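Local coordinates for protein kallistatin (Homo sapiens, PDB 6F4V) that inhibits the serine protease tissue kallikrein by forming a stable equimolar complex with it and being cleaved at the reactive site, at residues V71-Q76 against M114-A119; A38-L43 against A333-A338; T91-A96 against N165-K170; L3-A8 against L59-T64. All coordinates share one frame; numbering follows the deposited sequence.

Interaction 1: residues V71-Q76 against M114-A119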
loop_
_atom_site.group_PDB
_atom_site.type_symbol
_atom_site.label_atom_id
_atom_site.label_comp_id
_atom_site.label_asym_id
_atom_site.label_seq_id
_atom_site.Cartn_x
_atom_site.Cartn_y
_atom_site.Cartn_z
ATOM N N VAL A 71 -12.715 -1.150 -15.033
ATOM C CA VAL A 71 -11.831 -0.678 -13.938
ATOM C C VAL A 71 -12.646 -0.545 -12.666
ATOM O O VAL A 71 -12.298 -1.118 -11.642
ATOM C CB VAL A 71 -11.134 0.639 -14.319
ATOM C CG1 VAL A 71 -10.337 1.216 -13.151
ATOM C CG2 VAL A 71 -10.207 0.393 -15.510
ATOM N N HIS A 72 -13.754 0.202 -12.737
ATOM C CA HIS A 72 -14.535 0.503 -11.543
ATOM C C HIS A 72 -15.222 -0.726 -10.962
ATOM O O HIS A 72 -15.192 -0.954 -9.755
ATOM C CB HIS A 72 -15.509 1.633 -11.810
ATOM C CG HIS A 72 -14.829 2.942 -12.034
ATOM N ND1 HIS A 72 -14.037 3.524 -11.069
ATOM C CD2 HIS A 72 -14.815 3.785 -13.099
ATOM C CE1 HIS A 72 -13.559 4.665 -11.538
ATOM N NE2 HIS A 72 -14.004 4.845 -12.770
ATOM N N ARG A 73 -15.816 -1.540 -11.817
ATOM C CA ARG A 73 -16.390 -2.802 -11.357
ATOM C C ARG A 73 -15.335 -3.767 -10.797
ATOM O O ARG A 73 -15.593 -4.491 -9.829
ATOM C CB ARG A 73 -17.196 -3.442 -12.501
ATOM C CG ARG A 73 -18.388 -2.608 -12.940
ATOM C CD ARG A 73 -19.316 -2.225 -11.797
ATOM N NE ARG A 73 -20.417 -1.367 -12.241
ATOM C CZ ARG A 73 -21.387 -0.904 -11.443
ATOM N NH1 ARG A 73 -21.429 -1.238 -10.145
ATOM N NH2 ARG A 73 -22.323 -0.104 -11.946
ATOM N N GLY A 74 -14.137 -3.749 -11.392
ATOM C CA GLY A 74 -12.991 -4.482 -10.855
ATOM C C GLY A 74 -12.676 -4.056 -9.426
ATOM O O GLY A 74 -12.551 -4.895 -8.532
ATOM N N PHE A 75 -12.593 -2.755 -9.187
ATOM C CA PHE A 75 -12.354 -2.262 -7.811
ATOM C C PHE A 75 -13.499 -2.631 -6.875
ATOM O O PHE A 75 -13.264 -3.019 -5.753
ATOM C CB PHE A 75 -12.104 -0.744 -7.769
ATOM C CG PHE A 75 -10.682 -0.365 -8.084
ATOM C CD1 PHE A 75 -9.672 -0.568 -7.126
ATOM C CD2 PHE A 75 -10.333 0.160 -9.292
ATOM C CE1 PHE A 75 -8.357 -0.237 -7.387
ATOM C CE2 PHE A 75 -9.007 0.509 -9.562
ATOM C CZ PHE A 75 -8.019 0.298 -8.599
ATOM N N GLN A 76 -14.733 -2.489 -7.340
ATOM C CA GLN A 76 -15.892 -2.846 -6.525
ATOM C C GLN A 76 -15.773 -4.288 -6.051
ATOM O O GLN A 76 -15.977 -4.576 -4.878
ATOM C CB GLN A 76 -17.195 -2.687 -7.321
ATOM C CG GLN A 76 -18.446 -2.932 -6.473
ATOM C CD GLN A 76 -19.721 -2.903 -7.291
ATOM O OE1 GLN A 76 -19.686 -2.872 -8.517
ATOM N NE2 GLN A 76 -20.850 -2.887 -6.617
ATOM N N MET A 114 -20.444 5.968 -3.870
ATOM C CA MET A 114 -21.121 5.086 -2.927
ATOM C C MET A 114 -21.338 3.688 -3.529
ATOM O O MET A 114 -21.075 2.702 -2.877
ATOM C CB MET A 114 -22.453 5.702 -2.491
ATOM C CG MET A 114 -22.268 6.826 -1.490
ATOM S SD MET A 114 -23.827 7.602 -0.980
ATOM C CE MET A 114 -24.055 8.754 -2.304
ATOM N N ALA A 115 -21.810 3.617 -4.768
ATOM C CA ALA A 115 -22.079 2.325 -5.424
ATOM C C ALA A 115 -20.793 1.486 -5.597
ATOM O O ALA A 115 -20.774 0.301 -5.274
ATOM C CB ALA A 115 -22.765 2.555 -6.764
ATOM N N VAL A 116 -19.705 2.110 -6.060
ATOM C CA VAL A 116 -18.493 1.351 -6.400
ATOM C C VAL A 116 -17.528 1.220 -5.233
ATOM O O VAL A 116 -16.968 0.144 -5.008
ATOM C CB VAL A 116 -17.782 1.975 -7.629
ATOM C CG1 VAL A 116 -16.474 1.275 -7.956
ATOM C CG2 VAL A 116 -18.690 1.888 -8.831
ATOM N N TYR A 117 -17.282 2.317 -4.518
ATOM C CA TYR A 117 -16.246 2.330 -3.505
ATOM C C TYR A 117 -16.827 2.281 -2.091
ATOM O O TYR A 117 -16.083 2.360 -1.132
ATOM C CB TYR A 117 -15.292 3.538 -3.722
ATOM C CG TYR A 117 -14.565 3.406 -5.052
ATOM C CD1 TYR A 117 -15.096 3.933 -6.221
ATOM C CD2 TYR A 117 -13.383 2.686 -5.142
ATOM C CE1 TYR A 117 -14.460 3.775 -7.448
ATOM C CE2 TYR A 117 -12.736 2.519 -6.356
ATOM C CZ TYR A 117 -13.277 3.042 -7.506
ATOM O OH TYR A 117 -12.649 2.821 -8.699
ATOM N N GLU A 118 -18.145 2.157 -1.979
ATOM C CA GLU A 118 -18.841 2.246 -0.683
ATOM C C GLU A 118 -18.435 3.444 0.148
ATOM O O GLU A 118 -18.287 3.348 1.358
ATOM C CB GLU A 118 -18.650 0.945 0.094
ATOM C CG GLU A 118 -19.142 -0.251 -0.711
ATOM C CD GLU A 118 -19.766 -1.340 0.133
ATOM O OE1 GLU A 118 -19.303 -2.498 0.035
ATOM O OE2 GLU A 118 -20.725 -1.038 0.878
ATOM N N ALA A 119 -18.245 4.576 -0.518
ATOM C CA ALA A 119 -17.819 5.807 0.138
ATOM C C ALA A 119 -18.883 6.243 1.182
ATOM O O ALA A 119 -20.061 6.239 0.882
ATOM C CB ALA A 119 -17.602 6.903 -0.899
HETATM O O HOH W 1 -16.843 -2.329 -3.131
#
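His72 ND1 and Tyr117 OH meet in a hydrogen bond of 2.8 Å, the hydroxyl lying at the edge of the imidazole and near its plane. The two rings come rim to rim, their planes 87° apart, and neither covers the other. On its other flank the tyrosine touches Phe75, where CB rests 3.6 Å from Tyr117 CE2; the phenyl and phenol rings lie oblique to each other. Val116 packs against the backbone of helix 68-83. With CG1 anti to the backbone N (chi1 176°), that methyl presses to 3.1 Å from His72 O, a tight contact, and lies over one face of the Tyr117 ring, offset toward its rim. Farther along, Gln76 CA approaches Val116 O, and a water donates to both Gln76 O (3.0 Å) and Val116 O (3.1 Å), bridging the two helices. The extended Gln76 side chain is steadied from its own helix by Arg73, whose NH1 donates to Gln76 OE1 (2.9 Å) in the guanidinium plane. His72, Phe75 and Tyr117 also lean on Ala41, so this small aromatic cluster joins helices 68-83 and 107-117, which correspond to helices D and E of the serpin fold, packed against helix 33-44, helix B.

Interaction 2: residues A38-L43 against A333-A338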
loop_
_atom_site.group_PDB
_atom_site.type_symbol
_atom_site.label_atom_id
_atom_site.label_comp_id
_atom_site.label_asym_id
_atom_site.label_seq_id
_atom_site.Cartn_x
_atom_site.Cartn_y
_atom_site.Cartn_z
ATOM N N ALA A 38 -6.920 2.683 -5.391
ATOM C CA ALA A 38 -8.347 2.825 -5.132
ATOM C C ALA A 38 -8.789 4.264 -4.862
ATOM O O ALA A 38 -9.870 4.656 -5.305
ATOM C CB ALA A 38 -8.793 1.925 -3.981
ATOM N N ALA A 39 -7.973 5.033 -4.152
ATOM C CA ALA A 39 -8.263 6.469 -3.931
ATOM C C ALA A 39 -8.342 7.240 -5.248
ATOM O O ALA A 39 -9.287 8.002 -5.512
ATOM C CB ALA A 39 -7.234 7.092 -2.999
ATOM N N TYR A 40 -7.335 7.042 -6.069
ATOM C CA TYR A 40 -7.247 7.771 -7.336
ATOM C C TYR A 40 -8.249 7.285 -8.379
ATOM O O TYR A 40 -8.811 8.092 -9.119
ATOM C CB TYR A 40 -5.803 7.795 -7.824
ATOM C CG TYR A 40 -4.985 8.841 -7.093
ATOM C CD1 TYR A 40 -4.659 8.715 -5.739
ATOM C CD2 TYR A 40 -4.573 9.995 -7.737
ATOM C CE1 TYR A 40 -3.930 9.686 -5.071
ATOM C CE2 TYR A 40 -3.823 10.952 -7.083
ATOM C CZ TYR A 40 -3.517 10.816 -5.761
ATOM O OH TYR A 40 -2.807 11.818 -5.158
ATOM N N ALA A 41 -8.541 5.984 -8.393
ATOM C CA ALA A 41 -9.611 5.490 -9.257
ATOM C C ALA A 41 -10.975 6.070 -8.832
ATOM O O ALA A 41 -11.767 6.548 -9.685
ATOM C CB ALA A 41 -9.632 3.982 -9.262
ATOM N N MET A 42 -11.212 6.135 -7.533
ATOM C CA MET A 42 -12.435 6.783 -7.051
ATOM C C MET A 42 -12.523 8.275 -7.447
ATOM O O MET A 42 -13.572 8.727 -7.931
ATOM C CB MET A 42 -12.554 6.626 -5.544
ATOM C CG MET A 42 -13.873 7.168 -4.994
ATOM S SD MET A 42 -14.042 6.750 -3.247
ATOM C CE MET A 42 -12.982 7.845 -2.477
ATOM N N LEU A 43 -11.432 9.012 -7.232
ATOM C CA LEU A 43 -11.326 10.412 -7.642
ATOM C C LEU A 43 -11.674 10.612 -9.109
ATOM O O LEU A 43 -12.352 11.608 -9.451
ATOM C CB LEU A 43 -9.908 10.937 -7.382
ATOM C CG LEU A 43 -9.617 12.372 -7.824
ATOM C CD1 LEU A 43 -10.403 13.371 -7.008
ATOM C CD2 LEU A 43 -8.139 12.636 -7.697
ATOM N N ALA A 333 -2.764 1.601 6.281
ATOM C CA ALA A 333 -2.450 2.733 5.422
ATOM C C ALA A 333 -3.680 3.540 5.127
ATOM O O ALA A 333 -4.816 3.074 5.259
ATOM C CB ALA A 333 -1.790 2.276 4.127
ATOM N N ALA A 334 -3.453 4.781 4.730
ATOM C CA ALA A 334 -4.518 5.620 4.253
ATOM C C ALA A 334 -4.012 6.647 3.262
ATOM O O ALA A 334 -2.839 6.987 3.265
ATOM C CB ALA A 334 -5.186 6.297 5.437
ATOM N N THR A 335 -4.928 7.130 2.428
ATOM C CA THR A 335 -4.626 8.106 1.380
ATOM C C THR A 335 -5.677 9.183 1.433
ATOM O O THR A 335 -6.862 8.879 1.547
ATOM C CB THR A 335 -4.701 7.428 -0.016
ATOM O OG1 THR A 335 -3.790 6.336 -0.060
ATOM C CG2 THR A 335 -4.380 8.406 -1.138
ATOM N N SER A 336 -5.242 10.439 1.367
ATOM C CA SER A 336 -6.139 11.575 1.238
ATOM C C SER A 336 -5.935 12.278 -0.108
ATOM O O SER A 336 -4.839 12.229 -0.693
ATOM C CB SER A 336 -5.906 12.571 2.366
ATOM O OG SER A 336 -4.679 13.239 2.214
ATOM N N PHE A 337 -6.982 12.952 -0.564
ATOM C CA PHE A 337 -6.893 13.832 -1.727
ATOM C C PHE A 337 -7.838 15.009 -1.532
ATOM O O PHE A 337 -9.041 14.808 -1.474
ATOM C CB PHE A 337 -7.256 13.099 -3.010
ATOM C CG PHE A 337 -6.855 13.837 -4.246
ATOM C CD1 PHE A 337 -7.628 14.864 -4.773
ATOM C CD2 PHE A 337 -5.669 13.544 -4.852
ATOM C CE1 PHE A 337 -7.188 15.542 -5.916
ATOM C CE2 PHE A 337 -5.250 14.211 -5.981
ATOM C CZ PHE A 337 -5.998 15.213 -6.505
ATOM N N ALA A 338 -7.280 16.220 -1.473
ATOM C CA ALA A 338 -8.036 17.432 -1.225
ATOM C C ALA A 338 -8.222 18.194 -2.534
ATOM O O ALA A 338 -7.321 18.231 -3.392
ATOM C CB ALA A 338 -7.323 18.284 -0.184
#
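The Phe337 ring has Leu43 on one face and Tyr40 at its edge. Leu43 CD2 sits over the centre, 3.5 Å from the ring centroid and 8° off the normal, a clear CH-pi contact, while Tyr40 OH lies in the ring plane, 3.4 Å from Phe337 CD2. The same phenyl edge is turned toward the face of Tyr40 in an offset edge-to-face pair, the planes 87° apart and Tyr40 CE2 3.7 Å from Phe337 CE2. Phe337 reaches the helix because its CG stands anti to the backbone N (chi1 -165°). Helix 33-44 is helix B of the serpin fold, and its axis approaches that of the strand segment to 9.0 Å. Strand 328-340 itself, lying between strands 159-172 and 312-324, occupies a place consistent with that of the reactive-centre loop inserted into sheet A after cleavage. Its packing on helix B probably puts the contact in the shutter region, where that helix lies against the central strands of the sheet. Two residues earlier in the strand, Thr335 CG2 packs 3.7 Å from Ala39 CB and 4.2 Å from Tyr40 CE1, at the edge of the phenol ring. The polar ends are satisfied by residues beyond the two segments: Tyr40 OH is hydrogen-bonded to Ser316 OG, and Thr335 OG1 to both Ser35 OG and His318 ND1.

Interaction 3: residues T91-A96 against N165-K170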
loop_
_atom_site.group_PDB
_atom_site.type_symbol
_atom_site.label_atom_id
_atom_site.label_comp_id
_atom_site.label_asym_id
_atom_site.label_seq_id
_atom_site.Cartn_x
_atom_site.Cartn_y
_atom_site.Cartn_z
ATOM N N THR A 91 -9.084 -7.983 7.091
ATOM C CA THR A 91 -8.805 -6.954 6.128
ATOM C C THR A 91 -10.051 -6.084 6.027
ATOM O O THR A 91 -11.186 -6.598 5.917
ATOM C CB THR A 91 -8.399 -7.536 4.766
ATOM O OG1 THR A 91 -7.305 -8.433 4.951
ATOM C CG2 THR A 91 -7.979 -6.442 3.824
ATOM N N ARG A 92 -9.847 -4.770 6.129
ATOM C CA ARG A 92 -10.916 -3.809 5.925
ATOM C C ARG A 92 -10.383 -2.710 5.057
ATOM O O ARG A 92 -9.286 -2.188 5.326
ATOM C CB ARG A 92 -11.414 -3.204 7.233
ATOM C CG ARG A 92 -12.301 -4.146 8.026
ATOM C CD ARG A 92 -12.754 -3.570 9.348
ATOM N NE ARG A 92 -11.625 -3.215 10.207
ATOM C CZ ARG A 92 -11.126 -1.983 10.366
ATOM N NH1 ARG A 92 -11.635 -0.924 9.739
ATOM N NH2 ARG A 92 -10.077 -1.806 11.172
ATOM N N VAL A 93 -11.152 -2.382 4.033
ATOM C CA VAL A 93 -10.859 -1.264 3.145
ATOM C C VAL A 93 -12.129 -0.444 3.029
ATOM O O VAL A 93 -13.211 -0.994 2.851
ATOM C CB VAL A 93 -10.387 -1.717 1.780
ATOM C CG1 VAL A 93 -10.076 -0.502 0.905
ATOM C CG2 VAL A 93 -9.155 -2.606 1.905
ATOM N N GLY A 94 -12.007 0.861 3.206
ATOM C CA GLY A 94 -13.151 1.755 3.137
ATOM C C GLY A 94 -12.739 3.103 2.581
ATOM O O GLY A 94 -11.543 3.412 2.489
ATOM N N SER A 95 -13.744 3.889 2.222
ATOM C CA SER A 95 -13.570 5.172 1.570
ATOM C C SER A 95 -14.530 6.159 2.185
ATOM O O SER A 95 -15.579 5.766 2.690
ATOM C CB SER A 95 -13.899 5.039 0.085
ATOM O OG SER A 95 -12.936 4.200 -0.565
ATOM N N ALA A 96 -14.226 7.437 2.026
ATOM C CA ALA A 96 -15.098 8.485 2.496
ATOM C C ALA A 96 -14.836 9.773 1.724
ATOM O O ALA A 96 -13.713 10.013 1.228
ATOM C CB ALA A 96 -14.886 8.700 3.988
ATOM N N ASN A 165 -9.253 7.181 1.681
ATOM C CA ASN A 165 -9.516 5.785 1.934
ATOM C C ASN A 165 -8.514 5.218 2.886
ATOM O O ASN A 165 -7.524 5.868 3.219
ATOM C CB ASN A 165 -9.600 5.003 0.649
ATOM C CG ASN A 165 -8.273 4.713 0.032
ATOM O OD1 ASN A 165 -7.244 4.832 0.660
ATOM N ND2 ASN A 165 -8.300 4.298 -1.224
ATOM N N TYR A 166 -8.791 4.018 3.346
ATOM C CA TYR A 166 -7.901 3.369 4.315
ATOM C C TYR A 166 -7.943 1.866 4.077
ATOM O O TYR A 166 -8.912 1.328 3.488
ATOM C CB TYR A 166 -8.315 3.716 5.762
ATOM C CG TYR A 166 -9.662 3.127 6.070
ATOM C CD1 TYR A 166 -9.780 1.802 6.532
ATOM C CD2 TYR A 166 -10.827 3.860 5.839
ATOM C CE1 TYR A 166 -11.029 1.235 6.767
ATOM C CE2 TYR A 166 -12.064 3.309 6.083
ATOM C CZ TYR A 166 -12.165 2.009 6.556
ATOM O OH TYR A 166 -13.416 1.463 6.767
ATOM N N ILE A 167 -6.897 1.208 4.553
ATOM C CA ILE A 167 -6.798 -0.223 4.579
ATOM C C ILE A 167 -6.212 -0.582 5.932
ATOM O O ILE A 167 -5.295 0.064 6.421
ATOM C CB ILE A 167 -5.955 -0.780 3.398
ATOM C CG1 ILE A 167 -5.803 -2.306 3.493
ATOM C CG2 ILE A 167 -4.585 -0.107 3.306
ATOM C CD1 ILE A 167 -5.267 -2.972 2.233
ATOM N N TYR A 168 -6.798 -1.611 6.526
ATOM C CA TYR A 168 -6.346 -2.182 7.769
ATOM C C TYR A 168 -6.226 -3.688 7.564
ATOM O O TYR A 168 -7.163 -4.318 7.059
ATOM C CB TYR A 168 -7.298 -1.875 8.911
ATOM C CG TYR A 168 -6.747 -2.443 10.202
ATOM C CD1 TYR A 168 -5.719 -1.806 10.878
ATOM C CD2 TYR A 168 -7.195 -3.665 10.701
ATOM C CE1 TYR A 168 -5.170 -2.347 12.039
ATOM C CE2 TYR A 168 -6.649 -4.221 11.867
ATOM C CZ TYR A 168 -5.649 -3.554 12.536
ATOM O OH TYR A 168 -5.077 -4.070 13.691
ATOM N N PHE A 169 -5.083 -4.240 7.955
ATOM C CA PHE A 169 -4.725 -5.623 7.729
ATOM C C PHE A 169 -4.110 -6.184 8.990
ATOM O O PHE A 169 -3.095 -5.686 9.467
ATOM C CB PHE A 169 -3.689 -5.682 6.594
ATOM C CG PHE A 169 -3.140 -7.049 6.316
ATOM C CD1 PHE A 169 -3.812 -7.909 5.484
ATOM C CD2 PHE A 169 -1.935 -7.454 6.841
ATOM C CE1 PHE A 169 -3.306 -9.166 5.182
ATOM C CE2 PHE A 169 -1.402 -8.716 6.533
ATOM C CZ PHE A 169 -2.099 -9.564 5.699
ATOM N N LYS A 170 -4.694 -7.257 9.513
ATOM C CA LYS A 170 -4.101 -7.934 10.667
ATOM C C LYS A 170 -4.296 -9.415 10.449
ATOM O O LYS A 170 -5.434 -9.887 10.244
ATOM C CB LYS A 170 -4.750 -7.459 11.990
ATOM C CG LYS A 170 -4.063 -8.077 13.222
ATOM C CD LYS A 170 -4.410 -7.373 14.546
ATOM C CE LYS A 170 -5.861 -7.405 14.934
ATOM N NZ LYS A 170 -6.090 -6.557 16.172
HETATM O O HOH W 2 -13.884 -0.687 7.964
HETATM O O HOH W 3 -11.052 4.544 -2.470
#
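Strands 91-96 and 165-170 run antiparallel, with Arg92-Tyr168 and Gly94-Tyr166 as hydrogen-bonded pairs, each closed by two bonds such as Tyr168 N to Arg92 O at 2.8 Å. They are parts of neighbouring strands of the large central sheet of the serpin fold, sheet A, strands 2 and 3. On the face bearing Arg92 and the tyrosines, Tyr166 folds back across the partner strand: its CG stands between the backbone N and the carbonyl carbon (chi1 66°), and the ring lies over Gly94, with CZ 3.5 Å from Gly94 N. Gly94 has no side chain to obstruct the ring; a CB there would clash with Tyr166 OH. Arg92 bends at chi3 (-59°), and its NH2 comes 3.5 Å from Tyr168 CD2, the guanidinium and ring planes 23° apart. Glu90 and Glu143 pair with Arg92 NE and NH1, and NH1 also donates to a water (2.9 Å) that is bonded to Tyr166 OH. An alanine in place of Tyr166 would probably leave the Gly94 backbone uncovered and take from this water its phenolic partner. On the opposite face Val93 and Ile167 lie side by side, with Val93 CG2 3.7 Å from Ile167 CG1. Farther along, a second water joins Ser95 OG (2.7 Å) and Asn165 ND2 (3.0 Å), while Asn165 OD1 is hydrogen-bonded to Ser35 OG of helix 33-44.

Interaction 4: residues L3-A8 against L59-T64. With EDO (1,2-ethanediol), chain D.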
loop_
_atom_site.group_PDB
_atom_site.type_symbol
_atom_site.label_atom_id
_atom_site.label_comp_id
_atom_site.label_asym_id
_atom_site.label_seq_id
_atom_site.Cartn_x
_atom_site.Cartn_y
_atom_site.Cartn_z
ATOM N N LEU A 3 -9.751 -9.706 -11.356
ATOM C CA LEU A 3 -8.559 -10.128 -12.068
ATOM C C LEU A 3 -8.229 -9.230 -13.250
ATOM O O LEU A 3 -7.057 -9.098 -13.576
ATOM C CB LEU A 3 -8.660 -11.593 -12.495
ATOM C CG LEU A 3 -8.299 -12.628 -11.405
ATOM C CD1 LEU A 3 -8.501 -12.175 -9.953
ATOM C CD2 LEU A 3 -9.056 -13.927 -11.670
ATOM N N LYS A 4 -9.219 -8.565 -13.849
ATOM C CA LYS A 4 -8.922 -7.636 -14.955
ATOM C C LYS A 4 -8.046 -6.451 -14.540
ATOM O O LYS A 4 -7.271 -5.934 -15.365
ATOM C CB LYS A 4 -10.198 -7.111 -15.645
ATOM C CG LYS A 4 -10.846 -8.158 -16.554
ATOM C CD LYS A 4 -11.892 -7.542 -17.475
ATOM C CE LYS A 4 -12.528 -8.613 -18.354
ATOM N NZ LYS A 4 -13.943 -8.255 -18.633
ATOM N N ILE A 5 -8.149 -6.030 -13.279
ATOM C CA ILE A 5 -7.380 -4.866 -12.814
ATOM C C ILE A 5 -6.069 -5.239 -12.127
ATOM O O ILE A 5 -5.307 -4.350 -11.771
ATOM C CB ILE A 5 -8.222 -3.912 -11.937
ATOM C CG1 ILE A 5 -8.681 -4.534 -10.631
ATOM C CG2 ILE A 5 -9.420 -3.398 -12.765
ATOM C CD1 ILE A 5 -9.234 -3.507 -9.674
ATOM N N ALA A 6 -5.819 -6.538 -11.939
ATOM C CA ALA A 6 -4.649 -6.985 -11.170
ATOM C C ALA A 6 -3.333 -6.568 -11.848
ATOM O O ALA A 6 -2.439 -6.098 -11.156
ATOM C CB ALA A 6 -4.687 -8.483 -10.914
ATOM N N PRO A 7 -3.225 -6.694 -13.192
ATOM C CA PRO A 7 -1.972 -6.285 -13.845
ATOM C C PRO A 7 -1.640 -4.810 -13.657
ATOM O O PRO A 7 -0.497 -4.496 -13.325
ATOM C CB PRO A 7 -2.229 -6.612 -15.344
ATOM C CG PRO A 7 -3.178 -7.787 -15.282
ATOM C CD PRO A 7 -4.118 -7.364 -14.169
ATOM N N ALA A 8 -2.616 -3.920 -13.864
ATOM C CA ALA A 8 -2.375 -2.479 -13.703
ATOM C C ALA A 8 -2.019 -2.128 -12.262
ATOM O O ALA A 8 -1.070 -1.382 -12.013
ATOM C CB ALA A 8 -3.576 -1.686 -14.121
ATOM N N LEU A 59 -2.342 5.150 -13.349
ATOM C CA LEU A 59 -2.514 3.971 -12.487
ATOM C C LEU A 59 -2.196 2.667 -13.186
ATOM O O LEU A 59 -2.335 1.593 -12.578
ATOM C CB LEU A 59 -3.937 3.937 -11.934
ATOM C CG LEU A 59 -4.242 5.015 -10.923
ATOM C CD1 LEU A 59 -5.729 5.002 -10.592
ATOM C CD2 LEU A 59 -3.377 4.830 -9.679
ATOM N N GLY A 60 -1.856 2.732 -14.474
ATOM C CA GLY A 60 -1.426 1.571 -15.234
ATOM C C GLY A 60 -2.493 0.926 -16.091
ATOM O O GLY A 60 -2.226 -0.100 -16.715
ATOM N N PHE A 61 -3.681 1.513 -16.189
ATOM C CA PHE A 61 -4.750 0.862 -16.927
ATOM C C PHE A 61 -4.582 1.105 -18.416
ATOM O O PHE A 61 -4.224 2.206 -18.815
ATOM C CB PHE A 61 -6.127 1.312 -16.424
ATOM C CG PHE A 61 -6.393 0.842 -15.055
ATOM C CD1 PHE A 61 -6.666 -0.495 -14.836
ATOM C CD2 PHE A 61 -6.292 1.693 -13.965
ATOM C CE1 PHE A 61 -6.862 -0.960 -13.566
ATOM C CE2 PHE A 61 -6.452 1.219 -12.674
ATOM C CZ PHE A 61 -6.743 -0.119 -12.476
ATOM N N ASN A 62 -4.769 0.050 -19.205
ATOM C CA ASN A 62 -4.696 0.143 -20.661
ATOM C C ASN A 62 -6.125 0.280 -21.125
ATOM O O ASN A 62 -6.901 -0.689 -21.119
ATOM C CB ASN A 62 -4.009 -1.090 -21.261
ATOM C CG ASN A 62 -3.891 -1.010 -22.773
ATOM O OD1 ASN A 62 -4.648 -0.288 -23.432
ATOM N ND2 ASN A 62 -2.954 -1.782 -23.333
ATOM N N LEU A 63 -6.477 1.493 -21.520
ATOM C CA LEU A 63 -7.841 1.809 -21.889
ATOM C C LEU A 63 -8.196 1.386 -23.324
ATOM O O LEU A 63 -9.294 1.634 -23.751
ATOM C CB LEU A 63 -8.126 3.293 -21.660
ATOM C CG LEU A 63 -7.873 3.768 -20.219
ATOM C CD1 LEU A 63 -8.115 5.258 -20.096
ATOM C CD2 LEU A 63 -8.734 2.982 -19.237
ATOM N N THR A 64 -7.269 0.751 -24.039
ATOM C CA THR A 64 -7.591 0.011 -25.272
ATOM C C THR A 64 -8.103 -1.384 -24.959
ATOM O O THR A 64 -8.861 -1.947 -25.730
ATOM C CB THR A 64 -6.350 -0.059 -26.200
ATOM O OG1 THR A 64 -6.019 1.274 -26.622
ATOM C CG2 THR A 64 -6.629 -0.880 -27.431
HETATM C C1 EDO D . 0.226 -2.826 -17.076
HETATM O O1 EDO D . 0.040 -1.448 -16.697
HETATM C C2 EDO D . -1.111 -3.523 -17.313
HETATM O O2 EDO D . -1.850 -2.883 -18.372
#
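Phe61 and Ile5 are turned together by their first torsions: Phe61 CG lies anti to its carbonyl carbon (chi1 -67°), and a chi1 of 65° leaves Ile5 CG2 anti to the carbonyl carbon, beside the backbone N, where it meets Phe61. The phenyl ring then has Ala8 CB over one face, 3.6 Å from its centroid and 25° off the normal, displaced to the rim so that Phe61 CD1 and Ala8 CB are 3.4 Å apart. Ile5 CB comes in at the ring edge, in plane, while Ile5 CG2 meets Phe61 CE1 obliquely at 3.6 Å. The Ala8 methyl also touches Gly60 O at 3.3 Å. Gly60, with positive phi, ends helix 49-58 in a Schellman motif, and a side chain here would collide with Ala8 O. An ethanediol, probably from the crystallisation liquor, donates from O1 to Gly60 O (2.6 Å). Beyond the ring, Asn62 OD1 accepts from Thr64 N (2.9 Å) in an Asx turn; Asn62 is a glycosylation site, here without its sugar. An alanine at Phe61 would probably open a gap beside the Ala8 methyl and take from Ile5 CB and CG2 their contact with the ring. Phe61 also meets Val71 and Phe75 of helix 68-83, as Ile5 meets Phe75 and Leu78, and the loop after helix 49-58 is thereby wedged between the start of helix 6-23 and helix 68-83.

How the interactions relate
Interactions 2 and 3 lie deepest and meet in the same sheet, where strand 159-172 of interaction 3 neighbours strand 328-340 of interaction 2; Thr335 and Ala333 bond to Asn165 and Ile167 through the backbone. Interaction 1 is farther out and only partly buried, resting on helix 33-44 of interaction 2 through Ala41 and Met42. Interaction 4, though about 16 Å from the chain centre to its own, is a buried contact; it reaches helix 68-83 of interaction 1, where Ile5 and Phe61 touch Phe75. The chemistry changes with place: regular backbone bonding in the sheet, apolar and aromatic packing between helix and strand, mixed polar and aromatic contacts between helices, and a phenyl wedge in the loop.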